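PDB 3WIW: glycosyl hydrolase family 88 from Pedobacter heparinus, which hydrolyses oligosaccharides from heparin breakdown that carry an unsaturated glucuronyl residue, releasing that residue. Local coordinates for residues I289-F294 / D300-D305; P285-P290 / S342-A347. All coordinates share one frame; numbering follows the deposited sequence. Where two conformers were deposited one is given.

Both contacts start from the loop between helix 265-279 and helix 306-322, sharing Ile289 and Pro290; their centres lie about 11 Å apart. Contact 1 folds this loop onto itself, whereas contact 2 joins its residues 285-290 to segment 342-347, which follows helix 327-340. The two are joined directly: Arg304 NH2 of contact 1 makes a 2.7 Å salt bridge to Asp287 OD1 of contact 2, and Arg304 CG packs 3.6 Å from Tyr345 OH. Contact 1 reaches toward the predicted substrate site, the Asp305 side chain lying about 3 Å from that of Arg246; the side chain of Ile289, common to both contacts, is about 11 Å from that of Arg246.

Contact 1 (I289-F294 / D300-D305); sequences IPLWDF and DRSPRD
Pro290 O and Trp292 N, on the two sides of Leu291, are both satisfied by the 300-305 segment, which makes a single beta bridge between Leu291 and Arg304. Asp305 N donates to Pro290 O at 2.9 Å with an N-H...O angle of 157°, and Trp292 N donates to Pro303 O at 3.0 Å. Ile289 O takes a weak bond from Arg304 NH2, 2.9 Å long but bent to 126°; the stronger partner of NH2 is Asp287. A bend at chi2 (-56°) folds the Arg304 chain back to both acceptors, while its CD lies 3.6 Å from Leu291 CD2. Replacing Arg304 by an alanine is likely to leave the Asp287 carboxylate without its cationic mate and to remove the methylene packed on Leu291 CD2. The Trp292 indole presents its five-membered-ring edge, with Pro303 O near the ring plane and CD1 3.2 Å from Ser302 OG. Its NE1 gives its proton to a water 3.0 Å away, and the same water is hydrogen-bonded to Ser302 OG, linking the indole to the serine. A second water donates to both Trp292 O and Asp305 OD2, the latter at 2.6 Å. Asp305 OD2 also forms a salt bridge with Arg246, and OD1 is held by Ser307 OG and Val361 N, so both carboxylate oxygens of this buried side chain have partners. Asp305 is the N-cap of helix 306-322. The contact thus closes a loop between two helices of the (alpha/alpha)6 barrel upon itself and sets a helix-capping aspartate beside Arg246, predicted to bind substrate in this family 88 hydrolase.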
loop_
_atom_site.group_PDB
_atom_site.type_symbol
_atom_site.label_atom_id
_atom_site.label_comp_id
_atom_site.label_asym_id
_atom_site.label_seq_id
_atom_site.Cartn_x
_atom_site.Cartn_y
_atom_site.Cartn_z
ATOM N N ILE A 289 16.294 0.489 -3.833
ATOM C CA ILE A 289 15.471 0.802 -2.676
ATOM C C ILE A 289 15.496 2.319 -2.493
ATOM O O ILE A 289 16.553 2.883 -2.216
ATOM C CB ILE A 289 15.960 0.112 -1.399
ATOM C CG1 ILE A 289 16.250 -1.368 -1.646
ATOM C CG2 ILE A 289 14.937 0.346 -0.273
ATOM C CD1 ILE A 289 15.064 -2.148 -2.254
ATOM N N PRO A 290 14.368 2.991 -2.735
ATOM C CA PRO A 290 14.454 4.463 -2.775
ATOM C C PRO A 290 14.923 5.123 -1.484
ATOM O O PRO A 290 14.706 4.609 -0.387
ATOM C CB PRO A 290 12.998 4.897 -3.056
ATOM C CG PRO A 290 12.393 3.706 -3.759
ATOM C CD PRO A 290 13.017 2.506 -3.086
ATOM N N LEU A 291 15.581 6.271 -1.624
ATOM C CA LEU A 291 15.714 7.192 -0.496
ATOM C C LEU A 291 14.323 7.567 0.003
ATOM O O LEU A 291 13.358 7.547 -0.751
ATOM C CB LEU A 291 16.426 8.442 -0.971
ATOM C CG LEU A 291 17.720 8.218 -1.768
ATOM C CD1 LEU A 291 18.310 9.587 -2.185
ATOM C CD2 LEU A 291 18.712 7.338 -0.998
ATOM N N TRP A 292 14.203 7.965 1.263
ATOM C CA TRP A 292 12.868 8.221 1.783
ATOM C C TRP A 292 12.168 9.370 1.032
ATOM O O TRP A 292 10.937 9.409 0.932
ATOM C CB TRP A 292 12.931 8.485 3.293
ATOM C CG TRP A 292 13.565 9.798 3.606
ATOM C CD1 TRP A 292 14.916 10.065 3.684
ATOM C CD2 TRP A 292 12.900 11.039 3.838
ATOM N NE1 TRP A 292 15.110 11.418 3.928
ATOM C CE2 TRP A 292 13.883 12.031 4.031
ATOM C CE3 TRP A 292 11.549 11.410 3.885
ATOM C CZ2 TRP A 292 13.549 13.373 4.304
ATOM C CZ3 TRP A 292 11.218 12.745 4.153
ATOM C CH2 TRP A 292 12.218 13.704 4.345
ATOM N N ASP A 293 12.948 10.300 0.488
ATOM C CA ASP A 293 12.455 11.346 -0.392
ATOM C C ASP A 293 13.491 11.477 -1.502
ATOM O O ASP A 293 14.705 11.539 -1.235
ATOM C CB ASP A 293 12.264 12.668 0.370
ATOM C CG ASP A 293 11.580 13.752 -0.466
ATOM O OD1 ASP A 293 12.144 14.185 -1.503
ATOM O OD2 ASP A 293 10.467 14.203 -0.085
ATOM N N PHE A 294 13.030 11.510 -2.755
ATOM C CA PHE A 294 13.943 11.517 -3.893
ATOM C C PHE A 294 14.785 12.791 -3.989
ATOM O O PHE A 294 15.791 12.804 -4.702
ATOM C CB PHE A 294 13.179 11.360 -5.216
ATOM C CG PHE A 294 12.728 9.936 -5.516
ATOM C CD1 PHE A 294 11.583 9.384 -4.958
ATOM C CD2 PHE A 294 13.455 9.157 -6.405
ATOM C CE1 PHE A 294 11.193 8.079 -5.270
ATOM C CE2 PHE A 294 13.069 7.851 -6.714
ATOM C CZ PHE A 294 11.936 7.314 -6.137
ATOM N N ASP A 300 24.041 9.447 -0.533
ATOM C CA ASP A 300 24.792 8.304 -0.032
ATOM C C ASP A 300 24.368 7.835 1.347
ATOM O O ASP A 300 24.412 6.633 1.631
ATOM C CB ASP A 300 26.291 8.610 0.019
ATOM C CG ASP A 300 26.943 8.636 -1.349
ATOM O OD1 ASP A 300 26.412 8.007 -2.288
ATOM O OD2 ASP A 300 28.017 9.267 -1.470
ATOM N N ARG A 301 23.957 8.766 2.209
ATOM C CA ARG A 301 23.669 8.436 3.603
ATOM C C ARG A 301 22.207 8.592 4.014
ATOM O O ARG A 301 21.843 8.300 5.153
ATOM C CB ARG A 301 24.544 9.259 4.537
ATOM C CG ARG A 301 26.020 8.842 4.496
ATOM C CD ARG A 301 26.857 9.575 5.541
ATOM N NE ARG A 301 26.330 9.393 6.899
ATOM C CZ ARG A 301 26.705 10.135 7.938
ATOM N NH1 ARG A 301 26.202 9.912 9.144
ATOM N NH2 ARG A 301 27.597 11.099 7.766
ATOM N N SER A 302 21.356 9.049 3.105
ATOM C CA SER A 302 19.945 9.236 3.424
ATOM C C SER A 302 19.284 7.886 3.755
ATOM O O SER A 302 19.519 6.891 3.056
ATOM C CB SER A 302 19.276 9.873 2.220
ATOM O OG SER A 302 17.887 9.907 2.404
ATOM N N PRO A 303 18.440 7.838 4.810
ATOM C CA PRO A 303 17.697 6.594 5.084
ATOM C C PRO A 303 16.877 6.128 3.883
ATOM O O PRO A 303 16.220 6.936 3.199
ATOM C CB PRO A 303 16.767 6.990 6.230
ATOM C CG PRO A 303 17.501 8.098 6.912
ATOM C CD PRO A 303 18.182 8.871 5.820
ATOM N N ARG A 304 16.920 4.821 3.625
ATOM C CA ARG A 304 16.083 4.193 2.585
ATOM C C ARG A 304 14.693 3.882 3.118
ATOM O O ARG A 304 14.481 3.804 4.334
ATOM C CB ARG A 304 16.714 2.874 2.128
ATOM C CG ARG A 304 18.166 3.025 1.722
ATOM C CD ARG A 304 18.356 4.089 0.623
ATOM N NE ARG A 304 19.698 3.963 0.072
ATOM C CZ ARG A 304 20.070 3.022 -0.805
ATOM N NH1 ARG A 304 21.354 2.907 -1.174
ATOM N NH2 ARG A 304 19.177 2.166 -1.285
ATOM N N ASP A 305 13.749 3.679 2.215
ATOM C CA ASP A 305 12.407 3.322 2.652
ATOM C C ASP A 305 11.966 2.055 1.930
ATOM O O ASP A 305 11.449 2.097 0.776
ATOM C CB ASP A 305 11.432 4.479 2.383
ATOM C CG ASP A 305 10.022 4.175 2.852
ATOM O OD1 ASP A 305 9.856 3.254 3.706
ATOM O OD2 ASP A 305 9.071 4.852 2.383
HETATM O O HOH W 1 9.097 7.407 1.681
HETATM O O HOH W 2 17.930 12.284 4.046
#

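Contact 2 (P285-P290 / S342-A347); sequences PADKIP and SDEYLA
Ile289 lies against the phenol end of Tyr345, where a type I beta turn from Pro285 to Lys288, overlapped by an Asx turn that starts at Asp287, meets the loop after helix 327-340 of the (alpha/alpha)6 barrel. In this loop Ser342 O accepts from two backbone donors, Tyr345 N at 3.0 Å and Leu346 N at 2.8 Å, and so curls the chain tightly; Ser342 OG bonds back to Thr339 O at the helix end. Two residues on, Glu344 has CG anti to the backbone N (chi1 -177°), and the extended chain brings OE1 to 4.4 Å from Asp287 OD2. Two waters lie between these like charges and donate to both: one joins Asp287 OD2 to Glu344 OE1, the other joins it to OE2. This hydration, together with the salt bridge from Arg304 to Asp287, probably eases the repulsion. Tyr345 then carries the apolar part. Its side chain and that of Ile289 run antiparallel alongside one another, with Ile289 CG1 3.8 Å from Tyr345 CZ and Ile289 CG2 3.6 Å from Tyr345 OH. Beyond the pair, the ring of Tyr345 meets His359 edge-to-face and touches Ala306 of helix 306-322, while Ile289 also packs on Thr339 and Leu340. The phenol proton is used too: Tyr345 OH donates, over 2.6 Å, to the water that also binds Glu344 OE2; this water lies in the ring plane, at its edge.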
loop_
_atom_site.group_PDB
_atom_site.type_symbol
_atom_site.label_atom_id
_atom_site.label_comp_id
_atom_site.label_asym_id
_atom_site.label_seq_id
_atom_site.Cartn_x
_atom_site.Cartn_y
_atom_site.Cartn_z
ATOM N N PRO A 285 18.681 4.746 -6.099
ATOM C CA PRO A 285 19.972 4.107 -5.792
ATOM C C PRO A 285 20.244 2.872 -6.639
ATOM O O PRO A 285 19.309 2.282 -7.201
ATOM C CB PRO A 285 19.819 3.704 -4.312
ATOM C CG PRO A 285 18.758 4.649 -3.774
ATOM C CD PRO A 285 17.786 4.762 -4.928
ATOM N N ALA A 286 21.511 2.469 -6.694
ATOM C CA ALA A 286 21.891 1.287 -7.453
ATOM C C ALA A 286 21.096 0.029 -7.082
ATOM O O ALA A 286 20.798 -0.788 -7.953
ATOM C CB ALA A 286 23.369 1.018 -7.316
ATOM N N ASP A 287 20.777 -0.140 -5.800
ATOM C CA ASP A 287 20.081 -1.354 -5.362
ATOM C C ASP A 287 18.557 -1.217 -5.449
ATOM O O ASP A 287 17.842 -2.132 -5.060
ATOM C CB ASP A 287 20.503 -1.777 -3.949
ATOM C CG ASP A 287 20.120 -0.778 -2.874
ATOM O OD1 ASP A 287 19.315 0.138 -3.127
ATOM O OD2 ASP A 287 20.616 -0.945 -1.744
ATOM N N LYS A 288 18.073 -0.071 -5.932
ATOM C CA LYS A 288 16.658 0.171 -6.238
ATOM C C LYS A 288 15.736 0.274 -5.027
ATOM O O LYS A 288 14.523 0.216 -5.186
ATOM C CB LYS A 288 16.138 -0.841 -7.270
ATOM C CG LYS A 288 16.916 -0.728 -8.575
ATOM C CD LYS A 288 16.495 -1.739 -9.610
ATOM C CE LYS A 288 17.208 -1.474 -10.908
ATOM N NZ LYS A 288 18.670 -1.670 -10.702
ATOM N N ILE A 289 16.294 0.489 -3.833
ATOM C CA ILE A 289 15.471 0.802 -2.676
ATOM C C ILE A 289 15.496 2.319 -2.493
ATOM O O ILE A 289 16.553 2.883 -2.216
ATOM C CB ILE A 289 15.960 0.112 -1.399
ATOM C CG1 ILE A 289 16.250 -1.368 -1.646
ATOM C CG2 ILE A 289 14.937 0.346 -0.273
ATOM C CD1 ILE A 289 15.064 -2.148 -2.254
ATOM N N PRO A 290 14.368 2.991 -2.735
ATOM C CA PRO A 290 14.454 4.463 -2.775
ATOM C C PRO A 290 14.923 5.123 -1.484
ATOM O O PRO A 290 14.706 4.609 -0.387
ATOM C CB PRO A 290 12.998 4.897 -3.056
ATOM C CG PRO A 290 12.393 3.706 -3.759
ATOM C CD PRO A 290 13.017 2.506 -3.086
ATOM N N SER A 342 17.368 -9.982 0.411
ATOM C CA SER A 342 18.738 -10.195 0.863
ATOM C C SER A 342 18.840 -10.006 2.381
ATOM O O SER A 342 17.940 -9.480 3.021
ATOM C CB SER A 342 19.686 -9.234 0.133
ATOM O OG SER A 342 19.578 -7.915 0.614
ATOM N N ASP A 343 19.969 -10.407 2.952
ATOM C CA ASP A 343 20.205 -10.281 4.385
ATOM C C ASP A 343 20.006 -8.869 4.902
ATOM O O ASP A 343 19.560 -8.682 6.021
ATOM C CB ASP A 343 21.657 -10.719 4.685
ATOM C CG ASP A 343 22.082 -10.462 6.140
ATOM O OD1 ASP A 343 22.601 -9.360 6.471
ATOM O OD2 ASP A 343 21.877 -11.371 6.971
ATOM N N GLU A 344 20.333 -7.881 4.074
ATOM C CA GLU A 344 20.250 -6.484 4.461
ATOM C C GLU A 344 18.817 -6.075 4.792
ATOM O O GLU A 344 18.607 -5.275 5.705
ATOM C CB GLU A 344 20.752 -5.624 3.308
ATOM C CG GLU A 344 20.781 -4.137 3.609
ATOM C CD GLU A 344 21.285 -3.315 2.422
ATOM O OE1 GLU A 344 21.540 -3.890 1.336
ATOM O OE2 GLU A 344 21.417 -2.082 2.565
ATOM N N TYR A 345 17.832 -6.624 4.065
ATOM C CA TYR A 345 16.423 -6.233 4.214
ATOM C C TYR A 345 15.486 -7.275 4.816
ATOM O O TYR A 345 14.469 -6.924 5.409
ATOM C CB TYR A 345 15.855 -5.718 2.883
ATOM C CG TYR A 345 16.370 -4.346 2.551
ATOM C CD1 TYR A 345 15.730 -3.210 3.027
ATOM C CD2 TYR A 345 17.518 -4.182 1.802
ATOM C CE1 TYR A 345 16.199 -1.939 2.745
ATOM C CE2 TYR A 345 18.007 -2.904 1.506
ATOM C CZ TYR A 345 17.354 -1.792 2.004
ATOM O OH TYR A 345 17.808 -0.521 1.748
ATOM N N LEU A 346 15.820 -8.549 4.656
ATOM C CA LEU A 346 14.920 -9.613 5.082
ATOM C C LEU A 346 15.342 -10.132 6.449
ATOM O O LEU A 346 16.464 -10.637 6.617
ATOM C CB LEU A 346 14.930 -10.756 4.061
ATOM C CG LEU A 346 14.030 -11.945 4.374
ATOM C CD1 LEU A 346 12.574 -11.548 4.149
ATOM C CD2 LEU A 346 14.367 -13.123 3.526
ATOM N N ALA A 347 14.463 -10.003 7.434
ATOM C CA ALA A 347 14.758 -10.497 8.785
ATOM C C ALA A 347 15.072 -11.988 8.811
ATOM O O ALA A 347 14.491 -12.777 8.058
ATOM C CB ALA A 347 13.563 -10.235 9.674
HETATM O O HOH W 3 20.290 -0.230 0.888
HETATM O O HOH W 4 22.266 -2.858 -1.049
#